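Local coordinates for long form salivary protein D7L (Phlebotomus duboscqi, PDB 6MT7) that binds and sequesters cysteinyl leukotrienes and a stable thromboxane A2 analogue, which helps the sand fly take blood by blunting the host response and platelet aggregation, at residues A25-E30 with P37-T42; L53-E58 with D66-Q71; N132-G137 with S141-A146; N179-I182 with T186-Q189. All coordinates share one frame; numbering follows the deposited sequence.

Contact 1: residues A25-E30 with P37-T42; sequences AKSLRE and PNDEDT
S27 and D39 meet through a short hydrogen bond: S27 OG donates to D39 OD2 at 2.6 Å on the syn side of the carboxylate. The second oxygen, D39 OD1, faces its own segment and accepts two hydrogen bonds from T42: from the backbone N, at 2.9 Å and nearly in line with the C-O bond, and from T42 OG1 at 2.6 Å, from above the carboxylate plane. D39 is thus the N-cap of helix 40-52, and its CG, wedged between backbone N and carbonyl carbon (chi1 54°), turns one oxygen to the helix and the other to S27. Three protein donors and a water therefore grip one carboxylate and hold its rotation. That water also accepts from S27 N, while a second water links K26 N to D41 OD2. Apolar atoms fill in beside the polar core: P37 CG lies 3.5 Å from S27 OG and 3.9 Å from E30 CB, and A25 CB rests 3.7 Å from D41 OD2. The carboxylate of E30 is engaged elsewhere, with R33 and N35. S27 sits at the N-cap position of helix 28-32, but its hydroxyl makes no capping bond and turns to D39 instead, so the contact ties together the starts of two successive helices. T42 OG1 also bonds NE1 of W31, which probably binds thromboxane A2, as in related proteins, and the T42 side chain touches Y98 of helix 94-106.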
loop_
_atom_site.group_PDB
_atom_site.type_symbol
_atom_site.label_atom_id
_atom_site.label_comp_id
_atom_site.label_asym_id
_atom_site.label_seq_id
_atom_site.Cartn_x
_atom_site.Cartn_y
_atom_site.Cartn_z
ATOM N N ALA A 25 15.292 5.779 -9.225
ATOM C CA ALA A 25 14.937 7.149 -9.561
ATOM C C ALA A 25 15.962 8.148 -9.044
ATOM O O ALA A 25 16.451 8.037 -7.916
ATOM C CB ALA A 25 13.568 7.494 -8.981
ATOM N N LYS A 26 16.230 9.170 -9.869
ATOM C CA LYS A 26 17.141 10.245 -9.484
ATOM C C LYS A 26 16.693 10.944 -8.200
ATOM O O LYS A 26 17.525 11.370 -7.386
ATOM C CB LYS A 26 17.232 11.254 -10.627
ATOM C CG LYS A 26 18.383 12.217 -10.502
ATOM C CD LYS A 26 19.632 11.582 -11.053
ATOM C CE LYS A 26 20.687 12.617 -11.346
ATOM N NZ LYS A 26 21.992 11.947 -11.500
ATOM N N SER A 27 15.384 11.082 -8.007
ATOM C CA SER A 27 14.854 11.881 -6.912
ATOM C C SER A 27 14.502 11.065 -5.677
ATOM O O SER A 27 13.905 11.619 -4.745
ATOM C CB SER A 27 13.631 12.675 -7.383
ATOM O OG SER A 27 14.013 13.663 -8.327
ATOM N N LEU A 28 14.897 9.785 -5.619
ATOM C CA LEU A 28 14.583 8.960 -4.446
ATOM C C LEU A 28 14.931 9.664 -3.137
ATOM O O LEU A 28 14.114 9.708 -2.208
ATOM C CB LEU A 28 15.318 7.617 -4.522
ATOM C CG LEU A 28 15.091 6.682 -3.325
ATOM C CD1 LEU A 28 13.635 6.198 -3.264
ATOM C CD2 LEU A 28 16.058 5.486 -3.336
ATOM N N ARG A 29 16.151 10.208 -3.040
ATOM C CA ARG A 29 16.572 10.846 -1.794
ATOM C C ARG A 29 15.671 12.021 -1.445
ATOM O O ARG A 29 15.415 12.285 -0.263
ATOM C CB ARG A 29 18.022 11.320 -1.894
ATOM C CG ARG A 29 18.600 11.780 -0.543
ATOM C CD ARG A 29 18.448 13.294 -0.314
ATOM N NE ARG A 29 18.884 13.672 1.031
ATOM C CZ ARG A 29 18.195 13.464 2.147
ATOM N NH1 ARG A 29 17.006 12.876 2.116
ATOM N NH2 ARG A 29 18.711 13.840 3.318
ATOM N N GLU A 30 15.199 12.753 -2.460
ATOM C CA GLU A 30 14.287 13.860 -2.187
ATOM C C GLU A 30 12.980 13.362 -1.591
ATOM O O GLU A 30 12.438 13.979 -0.668
ATOM C CB GLU A 30 14.025 14.664 -3.458
ATOM C CG GLU A 30 15.258 15.403 -3.976
ATOM C CD GLU A 30 15.925 16.273 -2.921
ATOM O OE1 GLU A 30 17.173 16.310 -2.883
ATOM O OE2 GLU A 30 15.216 16.929 -2.131
ATOM N N PRO A 37 9.976 16.342 -6.552
ATOM C CA PRO A 37 10.358 17.162 -7.706
ATOM C C PRO A 37 9.535 16.853 -8.945
ATOM O O PRO A 37 8.925 15.792 -9.090
ATOM C CB PRO A 37 11.836 16.797 -7.933
ATOM C CG PRO A 37 12.300 16.216 -6.613
ATOM C CD PRO A 37 11.088 15.498 -6.085
ATOM N N ASN A 38 9.557 17.815 -9.872
ATOM C CA ASN A 38 8.776 17.720 -11.107
ATOM C C ASN A 38 9.557 16.935 -12.161
ATOM O O ASN A 38 10.072 17.475 -13.144
ATOM C CB ASN A 38 8.403 19.115 -11.597
ATOM C CG ASN A 38 7.480 19.090 -12.802
ATOM O OD1 ASN A 38 6.776 18.111 -13.040
ATOM N ND2 ASN A 38 7.472 20.187 -13.565
ATOM N N ASP A 39 9.636 15.622 -11.943
ATOM C CA ASP A 39 10.228 14.735 -12.938
ATOM C C ASP A 39 9.375 13.483 -13.084
ATOM O O ASP A 39 8.536 13.176 -12.239
ATOM C CB ASP A 39 11.707 14.376 -12.634
ATOM C CG ASP A 39 11.932 13.786 -11.241
ATOM O OD1 ASP A 39 11.234 12.820 -10.851
ATOM O OD2 ASP A 39 12.868 14.256 -10.558
ATOM N N GLU A 40 9.577 12.785 -14.205
ATOM C CA GLU A 40 8.688 11.685 -14.578
ATOM C C GLU A 40 8.649 10.591 -13.519
ATOM O O GLU A 40 7.573 10.074 -13.201
ATOM C CB GLU A 40 9.120 11.103 -15.929
ATOM C CG GLU A 40 8.235 9.950 -16.413
ATOM C CD GLU A 40 8.601 9.534 -17.832
ATOM O OE1 GLU A 40 9.036 10.414 -18.599
ATOM O OE2 GLU A 40 8.472 8.346 -18.166
ATOM N N ASP A 41 9.805 10.200 -12.972
ATOM C CA ASP A 41 9.784 9.126 -11.981
ATOM C C ASP A 41 9.021 9.548 -10.730
ATOM O O ASP A 41 8.298 8.736 -10.133
ATOM C CB ASP A 41 11.208 8.681 -11.644
ATOM C CG ASP A 41 11.793 7.767 -12.715
ATOM O OD1 ASP A 41 11.022 7.327 -13.594
ATOM O OD2 ASP A 41 13.002 7.491 -12.673
ATOM N N THR A 42 9.142 10.819 -10.334
ATOM C CA THR A 42 8.361 11.305 -9.195
ATOM C C THR A 42 6.870 11.334 -9.520
ATOM O O THR A 42 6.034 11.006 -8.667
ATOM C CB THR A 42 8.824 12.701 -8.772
ATOM O OG1 THR A 42 10.211 12.676 -8.438
ATOM C CG2 THR A 42 8.054 13.173 -7.540
HETATM O O HOH W 1 14.489 9.486 -12.377
HETATM O O HOH W 2 13.390 10.897 -10.199
#

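Contact 2: residues L53-E58 with D66-Q71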
loop_
_atom_site.group_PDB
_atom_site.type_symbol
_atom_site.label_atom_id
_atom_site.label_comp_id
_atom_site.label_asym_id
_atom_site.label_seq_id
_atom_site.Cartn_x
_atom_site.Cartn_y
_atom_site.Cartn_z
ATOM N N LEU A 53 -2.342 3.488 -1.401
ATOM C CA LEU A 53 -3.082 3.893 -0.213
ATOM C C LEU A 53 -4.567 3.571 -0.302
ATOM O O LEU A 53 -5.276 3.727 0.699
ATOM C CB LEU A 53 -2.926 5.396 0.026
ATOM C CG LEU A 53 -1.561 5.884 0.526
ATOM C CD1 LEU A 53 -1.461 7.397 0.431
ATOM C CD2 LEU A 53 -1.329 5.417 1.958
ATOM N N GLY A 54 -5.057 3.154 -1.466
ATOM C CA GLY A 54 -6.483 2.952 -1.643
ATOM C C GLY A 54 -7.252 4.206 -1.968
ATOM O O GLY A 54 -8.479 4.238 -1.796
ATOM N N LEU A 55 -6.574 5.238 -2.473
ATOM C CA LEU A 55 -7.192 6.547 -2.650
ATOM C C LEU A 55 -7.309 6.955 -4.114
ATOM O O LEU A 55 -7.624 8.114 -4.402
ATOM C CB LEU A 55 -6.403 7.587 -1.856
ATOM C CG LEU A 55 -6.431 7.287 -0.359
ATOM C CD1 LEU A 55 -5.525 8.261 0.377
ATOM C CD2 LEU A 55 -7.879 7.375 0.163
ATOM N N TYR A 56 -7.078 6.031 -5.047
ATOM C CA TYR A 56 -7.246 6.308 -6.469
ATOM C C TYR A 56 -8.269 5.336 -7.030
ATOM O O TYR A 56 -8.088 4.117 -6.944
ATOM C CB TYR A 56 -5.920 6.198 -7.226
ATOM C CG TYR A 56 -6.038 6.489 -8.709
ATOM C CD1 TYR A 56 -6.382 7.758 -9.170
ATOM C CD2 TYR A 56 -5.792 5.497 -9.649
ATOM C CE1 TYR A 56 -6.491 8.029 -10.535
ATOM C CE2 TYR A 56 -5.888 5.764 -11.023
ATOM C CZ TYR A 56 -6.235 7.026 -11.452
ATOM O OH TYR A 56 -6.323 7.283 -12.805
ATOM N N ASN A 57 -9.349 5.878 -7.586
ATOM C CA ASN A 57 -10.426 5.071 -8.137
ATOM C C ASN A 57 -10.066 4.778 -9.588
ATOM O O ASN A 57 -10.105 5.671 -10.435
ATOM C CB ASN A 57 -11.751 5.815 -7.998
ATOM C CG ASN A 57 -12.929 5.065 -8.590
ATOM O OD1 ASN A 57 -12.773 4.196 -9.442
ATOM N ND2 ASN A 57 -14.135 5.423 -8.140
ATOM N N GLU A 58 -9.697 3.525 -9.870
ATOM C CA GLU A 58 -9.257 3.179 -11.218
ATOM C C GLU A 58 -10.404 3.188 -12.218
ATOM O O GLU A 58 -10.164 3.381 -13.415
ATOM C CB GLU A 58 -8.569 1.811 -11.214
ATOM C CG GLU A 58 -7.262 1.787 -10.427
ATOM C CD GLU A 58 -6.600 0.416 -10.409
ATOM O OE1 GLU A 58 -7.007 -0.433 -9.589
ATOM O OE2 GLU A 58 -5.664 0.196 -11.209
ATOM N N ASP A 66 -13.551 11.650 -0.968
ATOM C CA ASP A 66 -14.285 11.340 0.254
ATOM C C ASP A 66 -13.388 10.644 1.271
ATOM O O ASP A 66 -13.423 10.964 2.466
ATOM C CB ASP A 66 -15.523 10.489 -0.060
ATOM C CG ASP A 66 -15.179 9.140 -0.695
ATOM O OD1 ASP A 66 -14.329 9.096 -1.606
ATOM O OD2 ASP A 66 -15.785 8.123 -0.289
ATOM N N ARG A 67 -12.556 9.709 0.813
ATOM C CA ARG A 67 -11.722 8.954 1.740
ATOM C C ARG A 67 -10.508 9.754 2.189
ATOM O O ARG A 67 -9.984 9.517 3.287
ATOM C CB ARG A 67 -11.278 7.634 1.093
ATOM C CG ARG A 67 -12.451 6.697 0.715
ATOM C CD ARG A 67 -13.380 6.438 1.894
ATOM N NE ARG A 67 -14.372 5.411 1.573
ATOM C CZ ARG A 67 -15.135 4.795 2.470
ATOM N NH1 ARG A 67 -15.039 5.092 3.755
ATOM N NH2 ARG A 67 -16.004 3.873 2.070
ATOM N N ILE A 68 -10.033 10.676 1.349
ATOM C CA ILE A 68 -8.965 11.585 1.754
ATOM C C ILE A 68 -9.446 12.471 2.895
ATOM O O ILE A 68 -8.755 12.646 3.907
ATOM C CB ILE A 68 -8.487 12.421 0.550
ATOM C CG1 ILE A 68 -7.800 11.530 -0.486
ATOM C CG2 ILE A 68 -7.534 13.530 1.009
ATOM C CD1 ILE A 68 -7.582 12.212 -1.844
HETATM N N MSE A 69 -10.654 13.013 2.760
HETATM C CA MSE A 69 -11.239 13.851 3.793
HETATM C C MSE A 69 -11.458 13.047 5.072
HETATM O O MSE A 69 -11.231 13.538 6.183
HETATM C CB MSE A 69 -12.545 14.448 3.272
HETATM C CG MSE A 69 -12.231 15.586 2.336
HETATM SE SE MSE A 69 -13.811 16.458 1.638
HETATM C CE MSE A 69 -14.601 14.892 0.846
ATOM N N GLU A 70 -11.878 11.791 4.901
ATOM C CA GLU A 70 -12.054 10.904 6.048
ATOM C C GLU A 70 -10.739 10.676 6.785
ATOM O O GLU A 70 -10.715 10.610 8.023
ATOM C CB GLU A 70 -12.643 9.574 5.591
ATOM C CG GLU A 70 -12.781 8.565 6.709
ATOM C CD GLU A 70 -13.471 7.283 6.269
ATOM O OE1 GLU A 70 -13.913 7.210 5.096
ATOM O OE2 GLU A 70 -13.570 6.355 7.108
ATOM N N GLN A 71 -9.631 10.570 6.049
ATOM C CA GLN A 71 -8.346 10.420 6.719
ATOM C C GLN A 71 -8.068 11.617 7.616
ATOM O O GLN A 71 -7.666 11.460 8.772
ATOM C CB GLN A 71 -7.215 10.240 5.704
ATOM C CG GLN A 71 -5.888 9.838 6.365
ATOM C CD GLN A 71 -5.844 8.344 6.674
ATOM O OE1 GLN A 71 -6.617 7.567 6.120
ATOM N NE2 GLN A 71 -4.944 7.942 7.551
#
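A Schellman motif ends helix 40-52 at G54 in this odorant-binding-protein-like domain, and the residue that follows, L55, reaches across to helix 65-74. The positive phi of G54 (83°) turns the chain out of the helix, and L55 then directs its side chain at the neighbouring helix. Its two methyls divide the work. L55 CD2 comes to 3.5 Å from R67 CB, touching the root of the arginine with the two side chains at about a right angle, whereas L55 CD1 lies 4.1 Å from I68 CG1 in a looser apolar contact. With L55 CG anti to its carbonyl carbon (chi1 -62°), the fork spans two consecutive residues of one helical turn. L55 and I68 are buried and both also touch W50 of helix 40-52, a residue of the pocket that holds a Triton X-100 fragment; L55 itself stands about 5 Å from that fragment, nearest atoms considered, and L53 lines the pocket directly. I68 further packs on L63 of the short strand 62-63, so the little antiparallel hairpin is joined to the same apolar cluster. R67 contributes only its base to the leucine. Beyond CB its chain bends at chi2 and leads off toward charged partners on its own helix. D66 OD2 sits 3.6 Å from R67 NE but well out of the guanidinium plane, a purely electrostatic pairing. The directed bond is one turn on, where R67 NH1 donates within the guanidinium plane to the syn lone pair of E70 OE1 at 2.7 Å.

Contact 3: residues N132-G137 with S141-A146; sequences NTKPKG and SDFCNA
F143 of the short helix 140-144 lays its ring against the loop that links helix 120-128 to it, and a CH-pi contact with the backbone of K134 is the heart of the packing. The same loop carries K136, which probably binds leukotriene C4 and thromboxane A2. K134 CA stands 3.6 Å from the ring centroid and just 6° off the ring normal, so CA lies over the middle of one face with its C-H turned to the ring. The ring reaches there because F143 CG is anti to its backbone N (chi1 178°). Further apolar touches follow the ring's outline: K134 CB lies 3.8 Å from F143 CD2, and P135 CD approaches F143 CD1 obliquely at 3.7 Å. Polar backbone atoms join in at the far end of the ring. N132 O lies near the ring plane, at the edge, 3.4 Å from F143 CZ, while K134 N is over the face and donates a hydrogen bond to Y164 OH. A cation-pi interaction adds R149 to the surroundings of F143, and R149 also bonds F143 O. The disulfide between C144 and C160 fastens helix 140-144 to helix 159-164 next to this ring. Hydrogen bonding by the lysine tail is separate from the ring packing. Bent at chi3 and chi4, the chain curls forward along the loop, and the ammonium donates to the carbonyls of T138 and S228 as well as to P135. In the last of these, K134 NZ lies 3.0 Å from P135 O, 42° above the carbonyl plane.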
loop_
_atom_site.group_PDB
_atom_site.type_symbol
_atom_site.label_atom_id
_atom_site.label_comp_id
_atom_site.label_asym_id
_atom_site.label_seq_id
_atom_site.Cartn_x
_atom_site.Cartn_y
_atom_site.Cartn_z
ATOM N N ASN A 132 -0.912 -6.054 17.683
ATOM C CA ASN A 132 -1.344 -7.160 16.826
ATOM C C ASN A 132 -1.064 -6.916 15.336
ATOM O O ASN A 132 -1.518 -7.703 14.498
ATOM C CB ASN A 132 -2.830 -7.453 17.022
ATOM C CG ASN A 132 -3.176 -7.789 18.463
ATOM O OD1 ASN A 132 -2.447 -8.527 19.134
ATOM N ND2 ASN A 132 -4.295 -7.255 18.944
ATOM N N THR A 133 -0.346 -5.849 15.004
ATOM C CA THR A 133 0.141 -5.585 13.652
ATOM C C THR A 133 1.648 -5.790 13.625
ATOM O O THR A 133 2.345 -5.428 14.581
ATOM C CB THR A 133 -0.204 -4.147 13.223
ATOM O OG1 THR A 133 -1.623 -3.992 13.162
ATOM C CG2 THR A 133 0.389 -3.809 11.861
ATOM N N LYS A 134 2.147 -6.366 12.529
ATOM C CA LYS A 134 3.567 -6.647 12.359
ATOM C C LYS A 134 4.412 -5.412 12.687
ATOM O O LYS A 134 4.255 -4.367 12.033
ATOM C CB LYS A 134 3.867 -7.104 10.930
ATOM C CG LYS A 134 5.334 -7.438 10.710
ATOM C CD LYS A 134 5.703 -7.458 9.234
ATOM C CE LYS A 134 5.996 -6.054 8.724
ATOM N NZ LYS A 134 7.283 -5.534 9.300
ATOM N N PRO A 135 5.301 -5.491 13.669
ATOM C CA PRO A 135 6.118 -4.320 14.008
ATOM C C PRO A 135 7.155 -4.037 12.938
ATOM O O PRO A 135 7.587 -4.926 12.193
ATOM C CB PRO A 135 6.783 -4.715 15.334
ATOM C CG PRO A 135 6.763 -6.194 15.352
ATOM C CD PRO A 135 5.561 -6.639 14.560
ATOM N N LYS A 136 7.533 -2.765 12.848
ATOM C CA LYS A 136 8.718 -2.402 12.090
ATOM C C LYS A 136 9.927 -3.136 12.646
ATOM O O LYS A 136 10.117 -3.218 13.866
ATOM C CB LYS A 136 8.952 -0.896 12.158
ATOM C CG LYS A 136 8.002 -0.070 11.313
ATOM C CD LYS A 136 8.512 1.357 11.244
ATOM C CE LYS A 136 7.577 2.249 10.473
ATOM N NZ LYS A 136 8.138 3.627 10.401
ATOM N N GLY A 137 10.743 -3.674 11.743
ATOM C CA GLY A 137 11.934 -4.409 12.101
ATOM C C GLY A 137 11.747 -5.906 12.152
ATOM O O GLY A 137 12.738 -6.635 12.289
ATOM N N SER A 141 7.418 -13.443 7.952
ATOM C CA SER A 141 7.410 -14.854 8.341
ATOM C C SER A 141 7.475 -14.999 9.855
ATOM O O SER A 141 6.728 -15.788 10.444
ATOM C CB SER A 141 8.573 -15.619 7.698
ATOM O OG SER A 141 9.825 -14.992 7.914
ATOM N N ASP A 142 8.345 -14.227 10.506
ATOM C CA ASP A 142 8.497 -14.359 11.952
ATOM C C ASP A 142 7.247 -13.892 12.688
ATOM O O ASP A 142 6.839 -14.510 13.681
ATOM C CB ASP A 142 9.737 -13.590 12.411
ATOM C CG ASP A 142 11.022 -14.238 11.928
ATOM O OD1 ASP A 142 11.084 -15.487 11.930
ATOM O OD2 ASP A 142 11.963 -13.512 11.536
ATOM N N PHE A 143 6.604 -12.827 12.203
ATOM C CA PHE A 143 5.395 -12.337 12.856
ATOM C C PHE A 143 4.228 -13.287 12.629
ATOM O O PHE A 143 3.468 -13.595 13.558
ATOM C CB PHE A 143 5.038 -10.940 12.343
ATOM C CG PHE A 143 3.775 -10.382 12.947
ATOM C CD1 PHE A 143 3.791 -9.823 14.222
ATOM C CD2 PHE A 143 2.576 -10.430 12.258
ATOM C CE1 PHE A 143 2.634 -9.315 14.794
ATOM C CE2 PHE A 143 1.408 -9.924 12.821
ATOM C CZ PHE A 143 1.440 -9.363 14.094
ATOM N N CYS A 144 4.041 -13.720 11.379
ATOM C CA CYS A 144 2.905 -14.562 11.049
ATOM C C CYS A 144 3.068 -15.987 11.570
ATOM O O CYS A 144 2.062 -16.675 11.767
ATOM C CB CYS A 144 2.695 -14.554 9.537
ATOM S SG CYS A 144 2.099 -12.954 8.959
ATOM N N ASN A 145 4.302 -16.428 11.822
ATOM C CA ASN A 145 4.540 -17.740 12.411
ATOM C C ASN A 145 4.180 -17.786 13.884
ATOM O O ASN A 145 4.079 -18.883 14.452
ATOM C CB ASN A 145 6.001 -18.146 12.239
ATOM C CG ASN A 145 6.291 -18.705 10.863
ATOM O OD1 ASN A 145 5.378 -19.081 10.125
ATOM N ND2 ASN A 145 7.566 -18.771 10.513
ATOM N N ALA A 146 3.972 -16.634 14.509
ATOM C CA ALA A 146 3.628 -16.577 15.917
ATOM C C ALA A 146 2.119 -16.529 16.108
ATOM O O ALA A 146 1.371 -16.102 15.222
ATOM C CB ALA A 146 4.282 -15.357 16.577
#

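Contact 4: residues N179-I182 with T186-Q189; sequences NLNI and TDEQ
A capping box opens helix 187-196, and the contact is made where N181, from the turn just upstream, comes up beside this helix start. N181 and D187 are the pair that meet: N181 CG lies 3.7 Å from D187 OD1, with the amide and carboxylate planes turned 45° from one another and the two side chains running obliquely. In both residues CG is anti to the carbonyl carbon, which brings the two flat ends together from neighbouring pieces of chain. Backbone proximity supports the pairing, since the CA atoms of N181 and T186 are 5.1 Å apart. Each side has its own local anchor. On the first, N179 OD1 accepts from N181 N at 2.9 Å, nearly straight along the C=O direction, an Asx turn that fixes the backbone from which N181 projects. On the second, T186 OG1 accepts from Q189 N at 3.0 Å, and Q189 OE1 in return accepts from T186 N at 3.0 Å, with that donor 68° above the amide plane of Q189. These reciprocal bonds occupy the N-H groups of T186 and Q189 at the start of the helix. All three touching residues, N181, T186 and D187, are exposed, and the site lies away from the ligand pocket. Helix 203-216 lies alongside: L180 packs on V213 and Q189 touches H216, so both segments rest on the same helix.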
loop_
_atom_site.group_PDB
_atom_site.type_symbol
_atom_site.label_atom_id
_atom_site.label_comp_id
_atom_site.label_asym_id
_atom_site.label_seq_id
_atom_site.Cartn_x
_atom_site.Cartn_y
_atom_site.Cartn_z
ATOM N N ASN A 179 1.700 -5.256 -8.137
ATOM C CA ASN A 179 2.724 -5.363 -9.167
ATOM C C ASN A 179 3.869 -6.154 -8.559
ATOM O O ASN A 179 4.570 -5.659 -7.670
ATOM C CB ASN A 179 3.168 -3.971 -9.622
ATOM C CG ASN A 179 4.258 -4.003 -10.686
ATOM O OD1 ASN A 179 4.946 -5.007 -10.874
ATOM N ND2 ASN A 179 4.433 -2.880 -11.377
ATOM N N LEU A 180 4.049 -7.387 -9.028
ATOM C CA LEU A 180 5.171 -8.212 -8.612
ATOM C C LEU A 180 6.135 -8.475 -9.769
ATOM O O LEU A 180 6.887 -9.452 -9.730
ATOM C CB LEU A 180 4.665 -9.524 -8.016
ATOM C CG LEU A 180 3.759 -9.419 -6.776
ATOM C CD1 LEU A 180 3.449 -10.805 -6.195
ATOM C CD2 LEU A 180 4.346 -8.500 -5.697
ATOM N N ASN A 181 6.129 -7.599 -10.779
ATOM C CA ASN A 181 6.899 -7.840 -11.999
ATOM C C ASN A 181 8.384 -8.018 -11.701
ATOM O O ASN A 181 9.033 -8.908 -12.265
ATOM C CB ASN A 181 6.719 -6.691 -12.991
ATOM C CG ASN A 181 5.278 -6.511 -13.465
ATOM O OD1 ASN A 181 4.434 -7.400 -13.344
ATOM N ND2 ASN A 181 5.005 -5.348 -14.023
ATOM N N ILE A 182 8.945 -7.160 -10.843
ATOM C CA ILE A 182 10.378 -7.244 -10.553
ATOM C C ILE A 182 10.736 -8.543 -9.838
ATOM O O ILE A 182 11.903 -8.955 -9.857
ATOM C CB ILE A 182 10.836 -6.014 -9.741
ATOM C CG1 ILE A 182 12.365 -5.931 -9.698
ATOM C CG2 ILE A 182 10.269 -6.050 -8.331
ATOM C CD1 ILE A 182 13.009 -5.799 -11.058
ATOM N N THR A 186 4.545 -11.887 -13.816
ATOM C CA THR A 186 3.999 -10.959 -14.796
ATOM C C THR A 186 2.581 -10.557 -14.410
ATOM O O THR A 186 1.936 -11.175 -13.562
ATOM C CB THR A 186 3.967 -11.577 -16.193
ATOM O OG1 THR A 186 3.028 -12.659 -16.198
ATOM C CG2 THR A 186 5.350 -12.106 -16.596
ATOM N N ASP A 187 2.089 -9.509 -15.074
ATOM C CA ASP A 187 0.707 -9.091 -14.863
ATOM C C ASP A 187 -0.268 -10.213 -15.210
ATOM O O ASP A 187 -1.266 -10.410 -14.512
ATOM C CB ASP A 187 0.403 -7.851 -15.701
ATOM C CG ASP A 187 1.106 -6.601 -15.192
ATOM O OD1 ASP A 187 1.643 -6.605 -14.064
ATOM O OD2 ASP A 187 1.088 -5.598 -15.934
ATOM N N GLU A 188 -0.002 -10.947 -16.298
ATOM C CA GLU A 188 -0.861 -12.071 -16.664
ATOM C C GLU A 188 -0.831 -13.163 -15.603
ATOM O O GLU A 188 -1.869 -13.748 -15.273
ATOM C CB GLU A 188 -0.435 -12.645 -18.011
ATOM C CG GLU A 188 -0.864 -11.793 -19.186
ATOM C CD GLU A 188 -2.368 -11.770 -19.342
ATOM O OE1 GLU A 188 -2.931 -10.652 -19.286
ATOM O OE2 GLU A 188 -2.980 -12.852 -19.525
ATOM N N GLN A 189 0.355 -13.467 -15.073
ATOM C CA GLN A 189 0.440 -14.491 -14.038
ATOM C C GLN A 189 -0.320 -14.058 -12.795
ATOM O O GLN A 189 -1.119 -14.822 -12.240
ATOM C CB GLN A 189 1.905 -14.793 -13.715
ATOM C CG GLN A 189 2.581 -15.594 -14.831
ATOM C CD GLN A 189 4.075 -15.366 -14.904
ATOM O OE1 GLN A 189 4.690 -14.931 -13.939
ATOM N NE2 GLN A 189 4.663 -15.646 -16.064
#

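The four contacts follow one another along the chain, each closing before the next begins. Contacts 1 and 2 both belong to the odorant-binding-protein-like domain and lie toward opposite ends of helix 40-52, the first at its start and the second just past its finish; their centres are about 23 Å apart, with the ligand pocket close to both. Contact 3 lies on the opposite side of the chain's centre from contact 2, about 27 Å away centre to centre, around helix 140-144. Contact 4 is at the start of helix 187-196, and its centre is about 25 Å from those of contacts 2 and 3. None touches another; each joins pieces of chain close in sequence in a largely helical protein.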